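Local coordinates for Cel44C (Paenibacillus polymyxa, PDB 2YIH), which probably cleaves internal beta-1,4-linkages of xyloglucan and cellulosic glucans, this chain being the family 44 glycoside hydrolase part of a longer protein, at residues E227-V232 / A355-S360; L449-K454 / A462-S467. The protein carries 8 engineered substitutions. All blocks are in the same frame, centred on the assembly; numbering follows the deposited sequence. Where two conformers were deposited one is given.

Overall arrangement
Both contacts are buried and apolar, and neither has a hydrogen bond between its two segments, yet they belong to different parts of the fold. Interaction 1 lies near the middle of the chain, inside the parallel eight-stranded barrel, where an aromatic ring meets small side chains and polar groups gather close by. Interaction 2 is some 32 Å away, centre to centre, in the beta-sandwich beside the barrel, where Leu449, Val451 and Phe464 make a purely hydrocarbon core. The two share no strand. Helix 367-382 lies between them: Tyr359 packs on it from the barrel, Val450 and Met452 from the sandwich.

Interaction 1: residues E227-V232 / A355-S360; sequences EVFGPV and AMTSYS. Unlike the reference sequence in segment 227-232: Val228 (reference Ile). Engineered in segment 355-360: Ser358 (natural residue Glu).
Phe229 and Ala355 form the tight part of this contact, the CE2 atom of the Phe229 ring lying 4.0 Å from the CB of Ala355. The methyl meets the ring obliquely. With CG beside the backbone N and anti to the carbonyl carbon (chi1 -75°), the ring leans back along its own strand, and the carbonyl oxygen of Glu227 lies in its plane at the edge, 3.5 Å from Phe229 CD1.

Thr357 closes on the same ring more loosely, its CG2 standing 4.3 Å from Phe229 CD2. A chi1 of 57° turns that methyl to the aromatic side and leaves OG1 to a hydrogen bond with Asp282 OD1, with a weak one to His284 NE2. These partners belong to strand 280-285, which runs between the two strands in the closed parallel beta-barrel of the TIM-barrel fold. The contact therefore joins next-but-one strands through the barrel interior, and their axes stay 9.3 Å apart at closest approach.

Towards the glycan side the packing is slighter: Val232 CG1 comes within 4.3 Å of Thr357 OG1, just beyond the cis peptide between Gly230 and Pro231. Ser358, an engineered residue, follows at a corner in the chain and hydrogen-bonds through OG to Tyr286 OH, part of the glycan pocket. At the other, more solvent-exposed end of strand 227-232, Glu227 makes a salt bridge to Lys353.

Interaction 2: residues L449-K454 / A462-S467; sequences LVVMNK and AQFDLS
Asn453 ND2 is gripped by two backbone carbonyls, Ser458 O and Val505 O, where the strand carrying Leu449 and Val451 towards Phe464 comes to its end. The same amide uses OD1 to take the backbone N-H of Ser455, closing an Asx turn as the chain leaves the strand. All three bonds together should fix the rotation of the amide.

Further back along the strand the contact itself is hydrocarbon. Leu449 reaches the Phe464 ring with one methyl, CD1, which sits astride the CD2-CE2 bond at 3.7 Å from Phe464 CE2 and equally far from Phe464 CD2, in an oblique approach. The two side chains come from opposite directions, each with CG beside its own backbone N. For Leu449 an extended second torsion (chi2 179°) carries CD1 out to the ring. Val451 takes a different position: its CG1 lies at the ring edge, near the ring plane, 4.3 Å from Phe464 CZ.

Strands 446-453 and 460-467 are not sheet neighbours. They face each other across the interior of the beta-sandwich that accompanies the barrel in this enzyme. Leu449 and Val451 are hydrogen-bonded through their backbones to Ile513 and Tyr511 of strand 509-516, whereas Phe464 packs on Ile12 of strand 9-22 and stacks with the ring of Phe501. Val14 and Leu515 also touch Leu449. Leu466 CD2 stays 4.5 Å from Leu449 CD1, and its side chain packs instead on Leu515. On the reverse of strand 446-453, Val450 and Met452 rest against Thr374 of helix 367-382, joining the sandwich to the barrel.

Interaction 1: residues E227-V232 / A355-S360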
loop_
_atom_site.group_PDB
_atom_site.type_symbol
_atom_site.label_atom_id
_atom_site.label_comp_id
_atom_site.label_asym_id
_atom_site.label_seq_id
_atom_site.Cartn_x
_atom_site.Cartn_y
_atom_site.Cartn_z
ATOM N N GLU A 227 11.491 -9.081 6.188
ATOM C CA GLU A 227 11.568 -7.632 6.021
ATOM C C GLU A 227 10.684 -6.957 7.044
ATOM O O GLU A 227 9.504 -7.275 7.144
ATOM C CB GLU A 227 11.106 -7.256 4.625
ATOM C CG GLU A 227 12.063 -7.823 3.552
ATOM C CD GLU A 227 11.666 -7.406 2.151
ATOM O OE1 GLU A 227 10.507 -7.598 1.785
ATOM O OE2 GLU A 227 12.486 -6.728 1.476
ATOM N N VAL A 228 11.262 -6.031 7.801
ATOM C CA VAL A 228 10.505 -5.289 8.838
ATOM C C VAL A 228 10.091 -3.932 8.287
ATOM O O VAL A 228 10.944 -3.150 7.800
ATOM C CB VAL A 228 11.351 -5.158 10.142
ATOM C CG1 VAL A 228 10.785 -4.061 11.098
ATOM C CG2 VAL A 228 11.464 -6.554 10.822
ATOM N N PHE A 229 8.794 -3.639 8.398
ATOM C CA PHE A 229 8.196 -2.418 7.827
ATOM C C PHE A 229 7.815 -1.498 8.989
ATOM O O PHE A 229 7.160 -1.959 9.963
ATOM C CB PHE A 229 6.869 -2.751 7.142
ATOM C CG PHE A 229 7.000 -3.439 5.812
ATOM C CD1 PHE A 229 7.685 -4.667 5.699
ATOM C CD2 PHE A 229 6.393 -2.897 4.698
ATOM C CE1 PHE A 229 7.771 -5.327 4.460
ATOM C CE2 PHE A 229 6.435 -3.549 3.461
ATOM C CZ PHE A 229 7.122 -4.764 3.355
ATOM N N GLY A 230 8.215 -0.236 8.901
ATOM C CA GLY A 230 7.790 0.761 9.904
ATOM C C GLY A 230 7.940 2.152 9.339
ATOM O O GLY A 230 8.667 2.334 8.375
ATOM N N PRO A 231 7.371 3.180 10.011
ATOM C CA PRO A 231 6.556 3.113 11.205
ATOM C C PRO A 231 5.061 3.026 10.921
ATOM O O PRO A 231 4.270 3.084 11.875
ATOM C CB PRO A 231 6.881 4.446 11.949
ATOM C CG PRO A 231 7.695 5.338 10.910
ATOM C CD PRO A 231 7.580 4.562 9.574
ATOM N N VAL A 232 4.675 2.798 9.654
ATOM C CA VAL A 232 3.251 2.597 9.284
ATOM C C VAL A 232 2.436 3.881 9.599
ATOM O O VAL A 232 1.378 3.848 10.270
ATOM C CB VAL A 232 2.630 1.320 9.983
ATOM C CG1 VAL A 232 1.421 0.825 9.199
ATOM C CG2 VAL A 232 3.685 0.162 10.064
ATOM N N ALA A 355 7.272 1.930 1.036
ATOM C CA ALA A 355 5.987 1.263 0.760
ATOM C C ALA A 355 4.846 2.167 1.176
ATOM O O ALA A 355 4.931 2.843 2.207
ATOM C CB ALA A 355 5.859 -0.078 1.488
ATOM N N MET A 356 3.783 2.133 0.386
ATOM C CA MET A 356 2.552 2.856 0.684
ATOM C C MET A 356 1.481 1.808 0.994
ATOM O O MET A 356 0.811 1.305 0.085
ATOM C CB MET A 356 2.148 3.731 -0.513
ATOM C CG MET A 356 0.927 4.567 -0.213
ATOM S SD MET A 356 0.546 5.679 -1.597
ATOM C CE MET A 356 1.838 6.816 -1.504
ATOM N N THR A 357 1.419 1.376 2.259
ATOM C CA THR A 357 0.694 0.136 2.618
ATOM C C THR A 357 -0.793 0.293 2.866
ATOM O O THR A 357 -1.485 -0.691 3.152
ATOM C CB THR A 357 1.300 -0.523 3.881
ATOM O OG1 THR A 357 1.282 0.417 4.964
ATOM C CG2 THR A 357 2.769 -0.943 3.581
ATOM N N SER A 358 -1.284 1.517 2.795
ATOM C CA SER A 358 -2.730 1.736 2.852
ATOM C C SER A 358 -3.012 3.074 2.190
ATOM O O SER A 358 -2.457 4.128 2.593
ATOM C CB SER A 358 -3.188 1.694 4.328
ATOM O OG SER A 358 -4.591 1.411 4.467
ATOM N N TYR A 359 -3.865 3.055 1.167
ATOM C CA TYR A 359 -4.197 4.286 0.433
ATOM C C TYR A 359 -5.461 4.071 -0.377
ATOM O O TYR A 359 -5.808 2.939 -0.715
ATOM C CB TYR A 359 -3.030 4.700 -0.491
ATOM C CG TYR A 359 -2.856 3.842 -1.755
ATOM C CD1 TYR A 359 -2.163 2.623 -1.715
ATOM C CD2 TYR A 359 -3.384 4.272 -2.973
ATOM C CE1 TYR A 359 -2.029 1.839 -2.868
ATOM C CE2 TYR A 359 -3.232 3.522 -4.121
ATOM C CZ TYR A 359 -2.556 2.320 -4.069
ATOM O OH TYR A 359 -2.369 1.604 -5.237
ATOM N N SER A 360 -6.075 5.165 -0.801
ATOM C CA SER A 360 -7.236 5.108 -1.698
ATOM C C SER A 360 -7.468 6.511 -2.213
ATOM O O SER A 360 -7.261 7.479 -1.470
ATOM C CB SER A 360 -8.501 4.676 -0.928
ATOM O OG SER A 360 -9.642 4.860 -1.763
#

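Interaction 2: residues L449-K454 / A462-S467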
loop_
_atom_site.group_PDB
_atom_site.type_symbol
_atom_site.label_atom_id
_atom_site.label_comp_id
_atom_site.label_asym_id
_atom_site.label_seq_id
_atom_site.Cartn_x
_atom_site.Cartn_y
_atom_site.Cartn_z
ATOM N N LEU A 449 1.359 -0.179 -23.346
ATOM C CA LEU A 449 1.088 1.232 -23.077
ATOM C C LEU A 449 -0.234 1.329 -22.358
ATOM O O LEU A 449 -1.233 0.787 -22.838
ATOM C CB LEU A 449 0.959 2.040 -24.370
ATOM C CG LEU A 449 2.062 1.896 -25.402
ATOM C CD1 LEU A 449 1.684 2.786 -26.606
ATOM C CD2 LEU A 449 3.443 2.284 -24.843
ATOM N N VAL A 450 -0.250 1.985 -21.205
ATOM C CA VAL A 450 -1.541 2.306 -20.542
ATOM C C VAL A 450 -1.742 3.805 -20.693
ATOM O O VAL A 450 -0.859 4.606 -20.346
ATOM C CB VAL A 450 -1.556 1.849 -19.045
ATOM C CG1 VAL A 450 -2.786 2.470 -18.298
ATOM C CG2 VAL A 450 -1.625 0.348 -18.956
ATOM N N VAL A 451 -2.839 4.186 -21.340
ATOM C CA VAL A 451 -3.126 5.592 -21.609
ATOM C C VAL A 451 -4.543 5.951 -21.134
ATOM O O VAL A 451 -5.472 5.115 -21.162
ATOM C CB VAL A 451 -2.918 5.930 -23.115
ATOM C CG1 VAL A 451 -3.872 5.123 -24.024
ATOM C CG2 VAL A 451 -3.041 7.449 -23.355
ATOM N N MET A 452 -4.711 7.162 -20.648
ATOM C CA MET A 452 -6.035 7.556 -20.169
ATOM C C MET A 452 -6.372 8.991 -20.498
ATOM O O MET A 452 -5.485 9.845 -20.535
ATOM C CB MET A 452 -6.164 7.297 -18.665
ATOM C CG MET A 452 -5.264 8.187 -17.788
ATOM S SD MET A 452 -4.623 7.327 -16.334
ATOM C CE MET A 452 -3.373 6.285 -17.137
ATOM N N ASN A 453 -7.668 9.245 -20.714
ATOM C CA ASN A 453 -8.199 10.592 -20.881
ATOM C C ASN A 453 -9.017 10.990 -19.653
ATOM O O ASN A 453 -10.069 10.371 -19.368
ATOM C CB ASN A 453 -9.090 10.613 -22.143
ATOM C CG ASN A 453 -9.553 12.019 -22.515
ATOM O OD1 ASN A 453 -9.465 12.950 -21.725
ATOM N ND2 ASN A 453 -10.130 12.141 -23.705
ATOM N N LYS A 454 -8.512 11.997 -18.929
ATOM C CA LYS A 454 -9.121 12.507 -17.695
ATOM C C LYS A 454 -10.166 13.595 -17.974
ATOM O O LYS A 454 -10.867 14.053 -17.057
ATOM C CB LYS A 454 -8.038 13.087 -16.774
ATOM C CG LYS A 454 -7.005 12.055 -16.287
ATOM C CD LYS A 454 -5.885 12.704 -15.488
ATOM C CE LYS A 454 -4.777 13.207 -16.395
ATOM N NZ LYS A 454 -3.765 13.963 -15.624
ATOM N N ALA A 462 -4.642 10.599 -29.780
ATOM C CA ALA A 462 -3.269 10.458 -29.292
ATOM C C ALA A 462 -2.409 10.000 -30.451
ATOM O O ALA A 462 -2.648 8.936 -31.014
ATOM C CB ALA A 462 -3.206 9.427 -28.145
ATOM N N GLN A 463 -1.405 10.802 -30.799
ATOM C CA GLN A 463 -0.468 10.470 -31.852
ATOM C C GLN A 463 0.776 9.908 -31.172
ATOM O O GLN A 463 1.481 10.651 -30.485
ATOM C CB GLN A 463 -0.107 11.763 -32.596
ATOM C CG GLN A 463 0.986 11.642 -33.626
ATOM C CD GLN A 463 1.206 12.952 -34.354
ATOM O OE1 GLN A 463 2.274 13.191 -34.917
ATOM N NE2 GLN A 463 0.202 13.827 -34.315
ATOM N N PHE A 464 0.989 8.604 -31.300
ATOM C CA PHE A 464 2.121 7.932 -30.642
ATOM C C PHE A 464 3.336 7.875 -31.566
ATOM O O PHE A 464 3.208 7.534 -32.745
ATOM C CB PHE A 464 1.763 6.506 -30.259
ATOM C CG PHE A 464 0.746 6.407 -29.164
ATOM C CD1 PHE A 464 -0.612 6.415 -29.471
ATOM C CD2 PHE A 464 1.144 6.287 -27.830
ATOM C CE1 PHE A 464 -1.564 6.289 -28.458
ATOM C CE2 PHE A 464 0.184 6.153 -26.807
ATOM C CZ PHE A 464 -1.158 6.173 -27.132
ATOM N N ASP A 465 4.506 8.194 -31.011
ATOM C CA ASP A 465 5.785 8.101 -31.726
ATOM C C ASP A 465 6.630 7.134 -30.909
ATOM O O ASP A 465 6.829 7.379 -29.734
ATOM C CB ASP A 465 6.459 9.491 -31.789
ATOM C CG ASP A 465 7.901 9.433 -32.302
ATOM O OD1 ASP A 465 8.106 9.189 -33.515
ATOM N N LEU A 466 6.997 5.990 -31.491
ATOM C CA LEU A 466 7.673 4.900 -30.749
ATOM C C LEU A 466 9.133 4.781 -31.169
ATOM O O LEU A 466 9.432 4.852 -32.353
ATOM C CB LEU A 466 6.986 3.556 -30.988
ATOM C CG LEU A 466 5.451 3.474 -30.981
ATOM C CD1 LEU A 466 4.969 2.099 -31.384
ATOM C CD2 LEU A 466 4.925 3.834 -29.582
ATOM N N SER A 467 10.030 4.628 -30.196
ATOM C CA SER A 467 11.423 4.272 -30.462
ATOM C C SER A 467 11.712 2.880 -29.926
ATOM O O SER A 467 11.522 2.609 -28.718
ATOM C CB SER A 467 12.362 5.279 -29.810
ATOM O OG SER A 467 12.109 6.581 -30.294
#